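Side-chain contact in cortical-lytic enzyme (Bacillus cereus, PDB 4S3J), which hydrolyses partially degraded cortex peptidoglycan during spore germination as an N-acetylglucosaminidase, probably recognising muramic acid delta-lactam: residues H267-Q272 with L306-S311. Sequence-based numbering, arbitrary orientation.
Sequences HDYKAQ and LQYAKS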
ATOM      1  N   HIS A 267     -14.694  -2.326 -15.726  1.00 21.10           N
ATOM      2  CA  HIS A 267     -13.796  -1.302 -15.180  1.00 24.19           C
ATOM      3  C   HIS A 267     -13.145  -0.537 -16.334  1.00 22.53           C
ATOM      4  O   HIS A 267     -12.069  -0.887 -16.824  1.00 24.75           O
ATOM      5  CB  HIS A 267     -12.744  -1.916 -14.255  1.00 19.86           C
ATOM      6  CG  HIS A 267     -13.263  -2.217 -12.891  1.00 22.98           C
ATOM      7  ND1 HIS A 267     -12.431  -2.535 -11.820  1.00 22.44           N
ATOM      8  CD2 HIS A 267     -14.517  -2.251 -12.388  1.00 23.12           C
ATOM      9  CE1 HIS A 267     -13.153  -2.743 -10.754  1.00 22.05           C
ATOM     10  NE2 HIS A 267     -14.434  -2.586 -11.060  1.00 22.10           N
ATOM     11  N   ASP A 268     -13.827   0.522 -16.742  1.00 20.72           N
ATOM     12  CA  ASP A 268     -13.469   1.303 -17.917  1.00 22.57           C
ATOM     13  C   ASP A 268     -12.497   2.402 -17.513  1.00 24.04           C
ATOM     14  O   ASP A 268     -12.901   3.464 -17.033  1.00 25.24           O
ATOM     15  CB  ASP A 268     -14.752   1.871 -18.535  1.00 23.93           C
ATOM     16  CG  ASP A 268     -14.551   2.499 -19.914  1.00 27.67           C
ATOM     17  OD1 ASP A 268     -13.442   2.991 -20.228  1.00 25.87           O
ATOM     18  OD2 ASP A 268     -15.546   2.487 -20.696  1.00 29.08           O
ATOM     19  N   TYR A 269     -11.201   2.136 -17.689  1.00 26.22           N
ATOM     20  CA  TYR A 269     -10.164   3.054 -17.245  1.00 22.29           C
ATOM     21  C   TYR A 269     -10.360   4.461 -17.824  1.00 22.21           C
ATOM     22  O   TYR A 269     -10.379   5.446 -17.085  1.00 26.37           O
ATOM     23  CB  TYR A 269      -8.778   2.527 -17.644  1.00 26.35           C
ATOM     24  CG  TYR A 269      -8.065   1.614 -16.639  1.00 23.26           C
ATOM     25  CD1 TYR A 269      -8.703   0.522 -16.061  1.00 21.80           C
ATOM     26  CD2 TYR A 269      -6.730   1.829 -16.323  1.00 24.09           C
ATOM     27  CE1 TYR A 269      -8.038  -0.309 -15.165  1.00 19.73           C
ATOM     28  CE2 TYR A 269      -6.064   1.014 -15.438  1.00 22.22           C
ATOM     29  CZ  TYR A 269      -6.705  -0.055 -14.866  1.00 19.81           C
ATOM     30  OH  TYR A 269      -6.014  -0.868 -13.991  1.00 22.23           O
ATOM     31  N   LYS A 270     -10.566   4.542 -19.141  1.00 26.42           N
ATOM     32  CA  LYS A 270     -10.662   5.828 -19.824  1.00 31.96           C
ATOM     33  C   LYS A 270     -11.884   6.608 -19.353  1.00 27.11           C
ATOM     34  O   LYS A 270     -11.794   7.785 -19.029  1.00 26.02           O
ATOM     35  CB  LYS A 270     -10.759   5.616 -21.334  1.00 41.19           C
ATOM     36  CG  LYS A 270     -10.618   6.879 -22.179  1.00 69.28           C
ATOM     37  CD  LYS A 270     -10.749   6.535 -23.659  1.00 97.40           C
ATOM     38  CE  LYS A 270      -9.542   5.800 -24.205  1.00108.13           C
ATOM     39  NZ  LYS A 270      -9.749   5.416 -25.628  1.00116.26           N
ATOM     40  N   ALA A 271     -13.036   5.946 -19.313  1.00 24.89           N
ATOM     41  CA  ALA A 271     -14.259   6.618 -18.903  1.00 24.24           C
ATOM     42  C   ALA A 271     -14.218   7.068 -17.449  1.00 25.30           C
ATOM     43  O   ALA A 271     -14.599   8.190 -17.136  1.00 27.81           O
ATOM     44  CB  ALA A 271     -15.469   5.709 -19.139  1.00 25.97           C
ATOM     45  N   GLN A 272     -13.785   6.185 -16.551  1.00 25.89           N
ATOM     46  CA  GLN A 272     -13.759   6.554 -15.142  1.00 25.36           C
ATOM     47  C   GLN A 272     -12.763   7.684 -14.908  1.00 25.02           C
ATOM     48  O   GLN A 272     -13.042   8.615 -14.157  1.00 26.73           O
ATOM     49  CB  GLN A 272     -13.429   5.334 -14.262  1.00 23.08           C
ATOM     50  CG  GLN A 272     -14.535   4.267 -14.264  1.00 22.31           C
ATOM     51  CD  GLN A 272     -14.462   3.300 -13.085  1.00 24.71           C
ATOM     52  OE1 GLN A 272     -13.836   3.591 -12.070  1.00 27.76           O
ATOM     53  NE2 GLN A 272     -15.078   2.131 -13.241  1.00 25.46           N
ATOM     54  N   LEU A 306       0.915   0.757 -14.078  1.00 21.96           N
ATOM     55  CA  LEU A 306       0.940   2.212 -13.970  1.00 20.76           C
ATOM     56  C   LEU A 306       1.114   2.874 -15.339  1.00 21.61           C
ATOM     57  O   LEU A 306       0.488   3.906 -15.604  1.00 22.16           O
ATOM     58  CB  LEU A 306       2.045   2.686 -13.032  1.00 19.95           C
ATOM     59  CG  LEU A 306       1.855   2.231 -11.586  1.00 17.64           C
ATOM     60  CD1 LEU A 306       3.037   2.734 -10.754  1.00 21.03           C
ATOM     61  CD2 LEU A 306       0.544   2.696 -10.977  1.00 20.42           C
ATOM     62  N   GLN A 307       1.955   2.296 -16.194  1.00 20.68           N
ATOM     63  CA  GLN A 307       2.161   2.849 -17.532  1.00 22.44           C
ATOM     64  C   GLN A 307       0.884   2.748 -18.361  1.00 25.23           C
ATOM     65  O   GLN A 307       0.538   3.682 -19.085  1.00 25.87           O
ATOM     66  CB  GLN A 307       3.299   2.135 -18.250  1.00 23.32           C
ATOM     67  CG  GLN A 307       4.666   2.393 -17.656  1.00 24.94           C
ATOM     68  CD  GLN A 307       5.732   1.572 -18.328  1.00 28.68           C
ATOM     69  OE1 GLN A 307       5.568   0.374 -18.535  1.00 33.25           O
ATOM     70  NE2 GLN A 307       6.815   2.215 -18.704  1.00 32.04           N
ATOM     71  N   TYR A 308       0.183   1.620 -18.256  1.00 22.44           N
ATOM     72  CA  TYR A 308      -1.070   1.484 -18.981  1.00 24.47           C
ATOM     73  C   TYR A 308      -2.068   2.499 -18.436  1.00 26.59           C
ATOM     74  O   TYR A 308      -2.728   3.185 -19.208  1.00 24.22           O
ATOM     75  CB  TYR A 308      -1.650   0.080 -18.882  1.00 23.32           C
ATOM     76  CG  TYR A 308      -3.061   0.061 -19.424  1.00 29.75           C
ATOM     77  CD1 TYR A 308      -3.302   0.189 -20.780  1.00 28.97           C
ATOM     78  CD2 TYR A 308      -4.139  -0.011 -18.576  1.00 23.00           C
ATOM     79  CE1 TYR A 308      -4.595   0.202 -21.278  1.00 29.99           C
ATOM     80  CE2 TYR A 308      -5.446   0.001 -19.056  1.00 26.57           C
ATOM     81  CZ  TYR A 308      -5.659   0.116 -20.411  1.00 25.58           C
ATOM     82  OH  TYR A 308      -6.954   0.133 -20.894  1.00 35.03           O
ATOM     83  N   ALA A 309      -2.151   2.624 -17.113  1.00 23.21           N
ATOM     84  CA  ALA A 309      -3.095   3.566 -16.511  1.00 19.32           C
ATOM     85  C   ALA A 309      -2.857   5.009 -16.993  1.00 25.81           C
ATOM     86  O   ALA A 309      -3.802   5.722 -17.315  1.00 23.78           O
ATOM     87  CB  ALA A 309      -3.019   3.496 -15.004  1.00 21.92           C
ATOM     88  N   LYS A 310      -1.590   5.427 -17.049  1.00 24.15           N
ATOM     89  CA  LYS A 310      -1.219   6.766 -17.519  1.00 23.40           C
ATOM     90  C   LYS A 310      -1.627   7.001 -18.962  1.00 24.75           C
ATOM     91  O   LYS A 310      -1.841   8.135 -19.365  1.00 28.52           O
ATOM     92  CB  LYS A 310       0.296   6.967 -17.358  1.00 23.28           C
ATOM     93  CG  LYS A 310       0.670   7.219 -15.938  1.00 28.30           C
ATOM     94  CD  LYS A 310       2.183   7.370 -15.768  1.00 31.30           C
ATOM     95  CE  LYS A 310       2.790   8.391 -16.686  1.00 34.30           C
ATOM     96  NZ  LYS A 310       4.258   8.499 -16.426  1.00 37.62           N
ATOM     97  N   SER A 311      -1.695   5.939 -19.755  1.00 23.95           N
ATOM     98  CA  SER A 311      -2.127   6.085 -21.146  1.00 25.33           C
ATOM     99  C   SER A 311      -3.620   6.344 -21.252  1.00 29.26           C
ATOM    100  O   SER A 311      -4.088   6.811 -22.287  1.00 28.07           O
ATOM    101  CB  SER A 311      -1.744   4.843 -21.961  1.00 27.03           C
ATOM    102  OG  SER A 311      -2.648   3.765 -21.778  1.00 28.55           O
TER
HETATM  103  O   HOH W   1      -9.786  -0.128 -19.517  1.00 32.36           O
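Tyr308 brings CE2 over one face of the Tyr269 ring, 3.5 Å from Tyr269 CD2 and toward the rim. The planes are inclined at 50° and the centroids lie 5.2 Å apart, an inclined aromatic pair. Ala309 adds a methyl at the edge of the Tyr269 ring, CB standing 4.0 Å from CE2. A chi1 of 169° swings the Tyr308 ring away from the backbone N and across to helix 269-275, where one water joins its OH to Tyr269 N, 3.2 Å from each. Here two helices on the outside of the glycosyl hydrolase family 18 TIM barrel meet; Tyr269 and Ala309 both also rest on Ile281 of strand 278-281. The phenol of Tyr269 is held at its far end by a hydrogen bond to Val252 O, while Tyr308 OH also pairs with Ser257 OG. Asp268 N-caps the helix that carries Tyr269: its OD1 accepts from Ala271 N at 3.1 Å, nearly straight at 170° but from above the carboxylate plane. The other oxygen, OD2, forms a salt bridge with Arg227 and a hydrogen bond with Asn231, tying this helix start to helix 227-240.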